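Long-range contacts in vibralactone Cyclase (Boreostereum vibrans, PDB 6KD0), which catalyses the cyclization that forms the fused bicyclic beta-lactone of vibralactone, on a hydrolase scaffold of the alpha/beta type: residues F171-Q176 and T202-Q207; P96-V101 and V127-I132; A186-R191 and A268-L273. One frame throughout, in Å; residues are numbered along the deposited sequence.

Overall arrangement
The three contacts show how an alpha/beta-hydrolase fold divides its chemistry between core and periphery. Contact 2 is wholly buried and contact 1 nearly so, with Thr202 partly exposed; each joins two parallel strands of one beta-alpha-beta unit. They share the central sheet, because strands 97-101 and 171-176 are neighbours and bond to each other. Contact 3 is partly buried and sets helix 178-192 against the loop before strand 273-278, touching contact 1 at Gln204; its centre is about 17 Å from that of contact 2. Backbone ladders dominate both strand pairs, with a glutamine-glutamine bond added in contact 1 and a bridging water in contact 2. Contact 3 relies instead on a CH-pi contact and an arginine-carbonyl bond.

Contact 1: F171-Q176 and T202-Q207; sequences FVIAGQ and TGQLVQ
Strands 171-176 and 203-207, parallel strands of a beta-alpha-beta unit joined through helix 178-192, lie side by side in the middle of an alpha/beta-hydrolase sheet. Three of the register pairs bring side chain against side chain. On the face shared with Val172, Ala174 CB lies 4.0 Å from Leu205 CB, and the leucine branches turn toward helix 321-338. On the other face Ile173 and Gln204 run alongside each other in the same direction. There the Ile173 CG2 methyl packs along the extended glutamine chain and reaches Gln204 NE2 at 3.7 Å, while that amide has a weak hydrogen bond to Ser183.

At the carboxyl ends of the strands Gln176 and Gln207 cross obliquely. Gln176 extends with CG anti to its backbone N, whereas Gln207 swings CG beside its own N (chi1 -50°), which brings the two amides together. Gln176 NE2 donates to Gln207 OE1 over 2.9 Å; the amide planes are only 19° apart, and the bond lies in the plane of each. Trp100 and Phe326 also touch Gln207. Gly175 is the first glycine of what is probably the GxSxG nucleophile elbow, and Gln176 follows it.

At the opposite end Thr202 extends the ladder with its side chain: its OG1, in the crowded position between N and C, accepts the Phe171 N-H at 2.9 Å along an almost straight line (171°).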
loop_
_atom_site.group_PDB
_atom_site.type_symbol
_atom_site.label_atom_id
_atom_site.label_comp_id
_atom_site.label_asym_id
_atom_site.label_seq_id
_atom_site.Cartn_x
_atom_site.Cartn_y
_atom_site.Cartn_z
ATOM N N PHE A 171 -14.004 7.874 2.749
ATOM C CA PHE A 171 -13.211 7.804 1.526
ATOM C C PHE A 171 -11.765 7.596 1.980
ATOM O O PHE A 171 -11.056 8.553 2.285
ATOM C CB PHE A 171 -13.400 9.066 0.689
ATOM C CG PHE A 171 -12.801 8.995 -0.688
ATOM C CD1 PHE A 171 -12.359 7.798 -1.220
ATOM C CD2 PHE A 171 -12.688 10.149 -1.458
ATOM C CE1 PHE A 171 -11.802 7.762 -2.494
ATOM C CE2 PHE A 171 -12.139 10.116 -2.720
ATOM C CZ PHE A 171 -11.696 8.921 -3.239
ATOM N N VAL A 172 -11.356 6.331 2.050
ATOM C CA VAL A 172 -10.060 5.939 2.594
ATOM C C VAL A 172 -9.174 5.454 1.456
ATOM O O VAL A 172 -9.579 4.586 0.672
ATOM C CB VAL A 172 -10.216 4.847 3.672
ATOM C CG1 VAL A 172 -8.844 4.315 4.096
ATOM C CG2 VAL A 172 -10.966 5.404 4.870
ATOM N N ILE A 173 -7.958 5.984 1.373
ATOM C CA ILE A 173 -6.990 5.463 0.411
ATOM C C ILE A 173 -5.985 4.610 1.163
ATOM O O ILE A 173 -5.562 4.942 2.280
ATOM C CB ILE A 173 -6.297 6.585 -0.385
ATOM C CG1 ILE A 173 -5.445 5.979 -1.500
ATOM C CG2 ILE A 173 -5.442 7.470 0.538
ATOM C CD1 ILE A 173 -5.009 6.976 -2.514
ATOM N N ALA A 174 -5.644 3.472 0.580
ATOM C CA ALA A 174 -4.789 2.517 1.255
ATOM C C ALA A 174 -3.850 1.937 0.217
ATOM O O ALA A 174 -4.234 1.781 -0.939
ATOM C CB ALA A 174 -5.618 1.413 1.935
ATOM N N GLY A 175 -2.617 1.655 0.610
ATOM C CA GLY A 175 -1.675 1.076 -0.331
ATOM C C GLY A 175 -0.600 0.278 0.370
ATOM O O GLY A 175 -0.243 0.545 1.524
ATOM N N GLN A 176 -0.066 -0.696 -0.359
ATOM C CA GLN A 176 0.936 -1.627 0.148
ATOM C C GLN A 176 2.253 -1.431 -0.595
ATOM O O GLN A 176 2.286 -1.514 -1.824
ATOM C CB GLN A 176 0.437 -3.061 -0.022
ATOM C CG GLN A 176 1.364 -4.120 0.495
ATOM C CD GLN A 176 0.765 -5.490 0.290
ATOM O OE1 GLN A 176 1.147 -6.209 -0.629
ATOM N NE2 GLN A 176 -0.214 -5.839 1.117
ATOM N N THR A 202 -10.876 10.922 3.524
ATOM C CA THR A 202 -11.079 11.005 4.966
ATOM C C THR A 202 -10.087 10.161 5.760
ATOM O O THR A 202 -10.151 10.155 6.991
ATOM C CB THR A 202 -12.512 10.601 5.337
ATOM O OG1 THR A 202 -12.731 9.222 4.999
ATOM C CG2 THR A 202 -13.506 11.448 4.566
ATOM N N GLY A 203 -9.181 9.453 5.101
ATOM C CA GLY A 203 -8.227 8.640 5.822
ATOM C C GLY A 203 -7.269 7.977 4.860
ATOM O O GLY A 203 -7.528 7.876 3.656
ATOM N N GLN A 204 -6.155 7.522 5.416
ATOM C CA GLN A 204 -5.144 6.862 4.614
ATOM C C GLN A 204 -4.443 5.782 5.418
ATOM O O GLN A 204 -4.035 6.016 6.555
ATOM C CB GLN A 204 -4.106 7.859 4.105
ATOM C CG GLN A 204 -2.963 7.185 3.386
ATOM C CD GLN A 204 -2.239 8.151 2.498
ATOM O OE1 GLN A 204 -2.075 9.318 2.854
ATOM N NE2 GLN A 204 -1.820 7.690 1.325
ATOM N N LEU A 205 -4.277 4.609 4.813
ATOM C CA LEU A 205 -3.538 3.508 5.415
ATOM C C LEU A 205 -2.405 3.135 4.480
ATOM O O LEU A 205 -2.631 2.978 3.276
ATOM C CB LEU A 205 -4.437 2.288 5.647
ATOM C CG LEU A 205 -3.799 1.117 6.408
ATOM C CD1 LEU A 205 -4.857 0.410 7.245
ATOM C CD2 LEU A 205 -3.124 0.118 5.470
ATOM N N VAL A 206 -1.194 2.980 5.018
ATOM C CA VAL A 206 -0.106 2.472 4.188
ATOM C C VAL A 206 0.667 1.403 4.946
ATOM O O VAL A 206 0.749 1.405 6.181
ATOM C CB VAL A 206 0.848 3.589 3.685
ATOM C CG1 VAL A 206 0.091 4.591 2.826
ATOM C CG2 VAL A 206 1.521 4.279 4.843
ATOM N N GLN A 207 1.238 0.474 4.190
ATOM C CA GLN A 207 2.068 -0.580 4.757
ATOM C C GLN A 207 3.454 -0.468 4.146
ATOM O O GLN A 207 3.600 -0.585 2.926
ATOM C CB GLN A 207 1.470 -1.966 4.485
ATOM C CG GLN A 207 -0.009 -2.107 4.846
ATOM C CD GLN A 207 -0.652 -3.353 4.246
ATOM O OE1 GLN A 207 -0.404 -3.695 3.088
ATOM N NE2 GLN A 207 -1.500 -4.027 5.024
#

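Contact 2: P96-V101 and V127-I132; sequences PLLYWV and VCAVSI
Val130 divides its two methyls between two neighbours across the strand pair. CG2 meets Leu97 CD2 at 3.6 Å, and CG1 approaches Tyr99 CD1 at 3.8 Å, coming obliquely to the ring. Tyr99, with CG anti to its backbone N, reaches along the same face, so that its OH comes within 3.4 Å of the Ile132 CG2 methyl; these two side chains cross at about a right angle. On the reverse face the Trp100 indole turns CD1 toward Ser131, whose OG sits at the ring edge 4.0 Å away.

Between these two layers runs the parallel ladder of strands 97-101 and 128-132, a beta-alpha-beta unit of the alpha/beta-hydrolase fold closed through helix 115-125. Its straightest rung is Leu98 N to Cys128 O, 2.8 Å with an angle of 176° at the hydrogen. Further along, the strands diverge and a water takes over: it donates to Trp100 O at 2.9 Å and accepts from Ser131 OG and Ile132 N.

Farther out, weak hydrogen bonds link Tyr99 OH to Val149 O and Trp100 NE1 to Asp114. Val80 and Met78 of strand 76-85 touch Val130 and Ile132, and Phe338 rests against Pro96, Leu98 and Val127.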
loop_
_atom_site.group_PDB
_atom_site.type_symbol
_atom_site.label_atom_id
_atom_site.label_comp_id
_atom_site.label_asym_id
_atom_site.label_seq_id
_atom_site.Cartn_x
_atom_site.Cartn_y
_atom_site.Cartn_z
ATOM N N PRO A 96 -19.382 3.412 2.264
ATOM C CA PRO A 96 -18.116 4.150 2.167
ATOM C C PRO A 96 -17.214 3.535 1.109
ATOM O O PRO A 96 -17.442 2.415 0.629
ATOM C CB PRO A 96 -17.506 4.030 3.567
ATOM C CG PRO A 96 -18.660 3.602 4.474
ATOM C CD PRO A 96 -19.596 2.828 3.604
ATOM N N LEU A 97 -16.170 4.289 0.750
ATOM C CA LEU A 97 -15.335 4.016 -0.420
ATOM C C LEU A 97 -13.904 3.751 0.032
ATOM O O LEU A 97 -13.295 4.608 0.676
ATOM C CB LEU A 97 -15.359 5.218 -1.373
ATOM C CG LEU A 97 -15.279 5.032 -2.889
ATOM C CD1 LEU A 97 -14.626 6.233 -3.579
ATOM C CD2 LEU A 97 -14.610 3.752 -3.277
ATOM N N LEU A 98 -13.368 2.582 -0.308
ATOM C CA LEU A 98 -11.973 2.241 -0.055
ATOM C C LEU A 98 -11.241 2.104 -1.387
ATOM O O LEU A 98 -11.636 1.293 -2.228
ATOM C CB LEU A 98 -11.862 0.931 0.728
ATOM C CG LEU A 98 -10.441 0.378 0.887
ATOM C CD1 LEU A 98 -9.608 1.239 1.838
ATOM C CD2 LEU A 98 -10.478 -1.075 1.357
ATOM N N TYR A 99 -10.171 2.870 -1.574
ATOM C CA TYR A 99 -9.397 2.839 -2.818
ATOM C C TYR A 99 -8.037 2.230 -2.493
ATOM O O TYR A 99 -7.266 2.818 -1.731
ATOM C CB TYR A 99 -9.261 4.246 -3.392
ATOM C CG TYR A 99 -8.561 4.323 -4.721
ATOM C CD1 TYR A 99 -9.277 4.114 -5.896
ATOM C CD2 TYR A 99 -7.213 4.658 -4.809
ATOM C CE1 TYR A 99 -8.677 4.192 -7.128
ATOM C CE2 TYR A 99 -6.589 4.734 -6.054
ATOM C CZ TYR A 99 -7.344 4.509 -7.209
ATOM O OH TYR A 99 -6.775 4.598 -8.456
ATOM N N TRP A 100 -7.751 1.060 -3.063
ATOM C CA TRP A 100 -6.617 0.230 -2.667
ATOM C C TRP A 100 -5.574 0.197 -3.776
ATOM O O TRP A 100 -5.912 -0.039 -4.948
ATOM C CB TRP A 100 -7.090 -1.193 -2.325
ATOM C CG TRP A 100 -5.947 -2.111 -2.112
ATOM C CD1 TRP A 100 -5.282 -2.832 -3.075
ATOM C CD2 TRP A 100 -5.260 -2.356 -0.878
ATOM N NE1 TRP A 100 -4.245 -3.530 -2.502
ATOM C CE2 TRP A 100 -4.215 -3.262 -1.157
ATOM C CE3 TRP A 100 -5.446 -1.922 0.441
ATOM C CZ2 TRP A 100 -3.352 -3.736 -0.166
ATOM C CZ3 TRP A 100 -4.577 -2.390 1.423
ATOM C CH2 TRP A 100 -3.544 -3.286 1.108
ATOM N N VAL A 101 -4.306 0.423 -3.412
ATOM C CA VAL A 101 -3.196 0.451 -4.366
ATOM C C VAL A 101 -2.232 -0.689 -4.047
ATOM O O VAL A 101 -1.526 -0.667 -3.020
ATOM C CB VAL A 101 -2.462 1.793 -4.352
ATOM C CG1 VAL A 101 -1.562 1.906 -5.598
ATOM C CG2 VAL A 101 -3.463 2.923 -4.280
ATOM N N VAL A 127 -17.904 -1.850 2.938
ATOM C CA VAL A 127 -17.424 -0.752 2.108
ATOM C C VAL A 127 -17.252 -1.288 0.698
ATOM O O VAL A 127 -17.054 -2.483 0.496
ATOM C CB VAL A 127 -16.091 -0.149 2.608
ATOM C CG1 VAL A 127 -16.212 0.317 4.064
ATOM C CG2 VAL A 127 -14.963 -1.158 2.449
ATOM N N CYS A 128 -17.349 -0.388 -0.281
ATOM C CA CYS A 128 -16.984 -0.692 -1.655
ATOM C C CYS A 128 -15.483 -0.483 -1.804
ATOM O O CYS A 128 -14.975 0.596 -1.493
ATOM C CB CYS A 128 -17.731 0.202 -2.643
ATOM S SG CYS A 128 -19.517 0.006 -2.554
ATOM N N ALA A 129 -14.784 -1.508 -2.263
ATOM C CA ALA A 129 -13.350 -1.418 -2.494
ATOM C C ALA A 129 -13.079 -1.228 -3.977
ATOM O O ALA A 129 -13.831 -1.705 -4.831
ATOM C CB ALA A 129 -12.621 -2.658 -1.993
ATOM N N VAL A 130 -11.986 -0.533 -4.281
ATOM C CA VAL A 130 -11.555 -0.302 -5.655
ATOM C C VAL A 130 -10.079 -0.657 -5.740
ATOM O O VAL A 130 -9.299 -0.266 -4.865
ATOM C CB VAL A 130 -11.777 1.168 -6.068
ATOM C CG1 VAL A 130 -11.417 1.367 -7.528
ATOM C CG2 VAL A 130 -13.200 1.591 -5.777
ATOM N N SER A 131 -9.704 -1.403 -6.774
ATOM C CA SER A 131 -8.326 -1.814 -7.029
ATOM C C SER A 131 -7.998 -1.514 -8.487
ATOM O O SER A 131 -8.825 -1.765 -9.365
ATOM C CB SER A 131 -8.157 -3.303 -6.749
ATOM O OG SER A 131 -6.781 -3.660 -6.744
ATOM N N ILE A 132 -6.807 -0.985 -8.767
ATOM C CA ILE A 132 -6.519 -0.520 -10.124
ATOM C C ILE A 132 -5.190 -1.069 -10.638
ATOM O O ILE A 132 -4.228 -1.268 -9.884
ATOM C CB ILE A 132 -6.563 1.025 -10.234
ATOM C CG1 ILE A 132 -5.235 1.683 -9.813
ATOM C CG2 ILE A 132 -7.782 1.571 -9.495
ATOM C CD1 ILE A 132 -4.915 1.570 -8.312
HETATM O O HOH W 1 -4.633 -1.875 -6.714
#

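Contact 3: A186-R191 and A268-L273; sequences AAHWAR and ANLPPL
One face of the His188 imidazole carries the Leu270 CD2 methyl, 3.8 Å from the ring centroid and only 4° off its normal, a well-centred CH-pi contact. The other branch stays above the same face but is displaced toward the NE2-CE1 side, Leu270 CD1 lying 3.5 Å from His188 NE2. Phe264 stacks with this imidazole as well, and the ring of His267 meets it with the planes at about 80°. Both ring nitrogens are engaged: ND1 bonds to Leu184 O one turn back in the helix, and NE2 to His267 ND1.

The second flat group is the guanidinium of Arg191. Ala268 O sits at its edge, near the plane, and accepts from Arg191 NH1 over 2.7 Å. Ser266 O is a second acceptor for NH1, so two neutral backbone oxygens grip this nitrogen. CG leaves anti to the backbone N, and a bend at chi3 (61°) then folds the guanidinium back so that it can meet the Ala268 carbonyl. The aliphatic part of the chain packs against the loop, with Arg191 CD 3.9 Å from Asn269 CB. One helical turn earlier, Ala187 points its methyl toward the ring of Pro271.

The contact thus fastens helix 178-192 to the loop that leads into strand 273-278, one of the parallel strands of the alpha/beta-hydrolase sheet. An alanine at Arg191 would remove both NH1 bonds, to Ala268 O and Ser266 O, and the aliphatic packing on Asn269, and would probably loosen the loop around Ala268.

Since a carbonyl at ND1 can only accept, His188 probably carries its proton there, and if the ring is neutral NE2 would receive the bond from His267.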
loop_
_atom_site.group_PDB
_atom_site.type_symbol
_atom_site.label_atom_id
_atom_site.label_comp_id
_atom_site.label_asym_id
_atom_site.label_seq_id
_atom_site.Cartn_x
_atom_site.Cartn_y
_atom_site.Cartn_z
ATOM N N ALA A 186 -0.608 10.435 -4.177
ATOM C CA ALA A 186 -1.980 10.781 -4.539
ATOM C C ALA A 186 -2.651 11.606 -3.453
ATOM O O ALA A 186 -3.440 12.503 -3.752
ATOM C CB ALA A 186 -2.794 9.519 -4.831
ATOM N N ALA A 187 -2.375 11.303 -2.187
ATOM C CA ALA A 187 -3.023 12.035 -1.097
ATOM C C ALA A 187 -2.571 13.495 -1.052
ATOM O O ALA A 187 -3.391 14.402 -0.810
ATOM C CB ALA A 187 -2.739 11.332 0.230
ATOM N N HIS A 188 -1.281 13.755 -1.312
ATOM C CA HIS A 188 -0.862 15.162 -1.401
ATOM C C HIS A 188 -1.547 15.871 -2.569
ATOM O O HIS A 188 -2.097 16.985 -2.420
ATOM C CB HIS A 188 0.646 15.274 -1.553
ATOM C CG HIS A 188 1.398 14.938 -0.311
ATOM N ND1 HIS A 188 1.580 13.639 0.111
ATOM C CD2 HIS A 188 2.018 15.725 0.601
ATOM C CE1 HIS A 188 2.293 13.638 1.223
ATOM N NE2 HIS A 188 2.567 14.892 1.545
ATOM N N TRP A 189 -1.495 15.242 -3.750
ATOM C CA TRP A 189 -2.143 15.812 -4.929
ATOM C C TRP A 189 -3.616 16.116 -4.668
ATOM O O TRP A 189 -4.116 17.185 -5.034
ATOM C CB TRP A 189 -1.998 14.864 -6.111
ATOM C CG TRP A 189 -0.627 14.817 -6.682
ATOM C CD1 TRP A 189 0.405 15.672 -6.424
ATOM C CD2 TRP A 189 -0.147 13.878 -7.640
ATOM N NE1 TRP A 189 1.510 15.308 -7.152
ATOM C CE2 TRP A 189 1.190 14.215 -7.919
ATOM C CE3 TRP A 189 -0.724 12.784 -8.293
ATOM C CZ2 TRP A 189 1.962 13.505 -8.839
ATOM C CZ3 TRP A 189 0.047 12.068 -9.196
ATOM C CH2 TRP A 189 1.379 12.429 -9.458
ATOM N N ALA A 190 -4.322 15.184 -4.027
ATOM C CA ALA A 190 -5.754 15.340 -3.808
ATOM C C ALA A 190 -6.031 16.460 -2.819
ATOM O O ALA A 190 -7.021 17.193 -2.964
ATOM C CB ALA A 190 -6.354 14.019 -3.315
ATOM N N ARG A 191 -5.171 16.597 -1.799
ATOM C CA ARG A 191 -5.317 17.704 -0.869
ATOM C C ARG A 191 -5.316 19.018 -1.620
ATOM O O ARG A 191 -6.145 19.897 -1.357
ATOM C CB ARG A 191 -4.188 17.684 0.162
ATOM C CG ARG A 191 -4.200 18.890 1.087
ATOM C CD ARG A 191 -2.862 19.036 1.784
ATOM N NE ARG A 191 -1.797 19.237 0.803
ATOM C CZ ARG A 191 -0.501 19.093 1.053
ATOM N NH1 ARG A 191 -0.086 18.761 2.268
ATOM N NH2 ARG A 191 0.384 19.297 0.085
ATOM N N ALA A 268 1.065 19.185 5.812
ATOM C CA ALA A 268 -0.092 19.559 6.616
ATOM C C ALA A 268 -1.376 19.192 5.885
ATOM O O ALA A 268 -1.404 19.071 4.653
ATOM C CB ALA A 268 -0.087 21.062 6.924
ATOM N N ASN A 269 -2.438 18.989 6.664
ATOM C CA ASN A 269 -3.789 18.854 6.136
ATOM C C ASN A 269 -3.956 17.587 5.281
ATOM O O ASN A 269 -4.838 17.522 4.420
ATOM C CB ASN A 269 -4.187 20.106 5.341
ATOM C CG ASN A 269 -5.691 20.229 5.151
ATOM O OD1 ASN A 269 -6.470 19.717 5.962
ATOM N ND2 ASN A 269 -6.110 20.894 4.067
ATOM N N LEU A 270 -3.109 16.575 5.512
ATOM C CA LEU A 270 -3.283 15.258 4.926
ATOM C C LEU A 270 -4.339 14.496 5.714
ATOM O O LEU A 270 -4.679 14.883 6.836
ATOM C CB LEU A 270 -1.962 14.494 4.950
ATOM C CG LEU A 270 -0.852 15.073 4.072
ATOM C CD1 LEU A 270 0.446 14.328 4.311
ATOM C CD2 LEU A 270 -1.240 14.997 2.615
ATOM N N PRO A 271 -4.886 13.418 5.154
ATOM C CA PRO A 271 -5.865 12.618 5.907
ATOM C C PRO A 271 -5.213 11.935 7.092
ATOM O O PRO A 271 -3.990 11.719 7.107
ATOM C CB PRO A 271 -6.371 11.589 4.879
ATOM C CG PRO A 271 -5.904 12.070 3.546
ATOM C CD PRO A 271 -4.696 12.924 3.777
ATOM N N PRO A 272 -5.995 11.603 8.119
ATOM C CA PRO A 272 -5.458 10.803 9.219
ATOM C C PRO A 272 -4.788 9.557 8.662
ATOM O O PRO A 272 -5.261 8.962 7.697
ATOM C CB PRO A 272 -6.693 10.463 10.062
ATOM C CG PRO A 272 -7.748 11.437 9.645
ATOM C CD PRO A 272 -7.431 11.904 8.255
ATOM N N LEU A 273 -3.659 9.189 9.257
ATOM C CA LEU A 273 -2.745 8.215 8.679
ATOM C C LEU A 273 -2.539 7.048 9.631
ATOM O O LEU A 273 -2.082 7.245 10.759
ATOM C CB LEU A 273 -1.402 8.868 8.361
ATOM C CG LEU A 273 -0.293 7.915 7.931
ATOM C CD1 LEU A 273 -0.652 7.224 6.620
ATOM C CD2 LEU A 273 1.008 8.688 7.793
#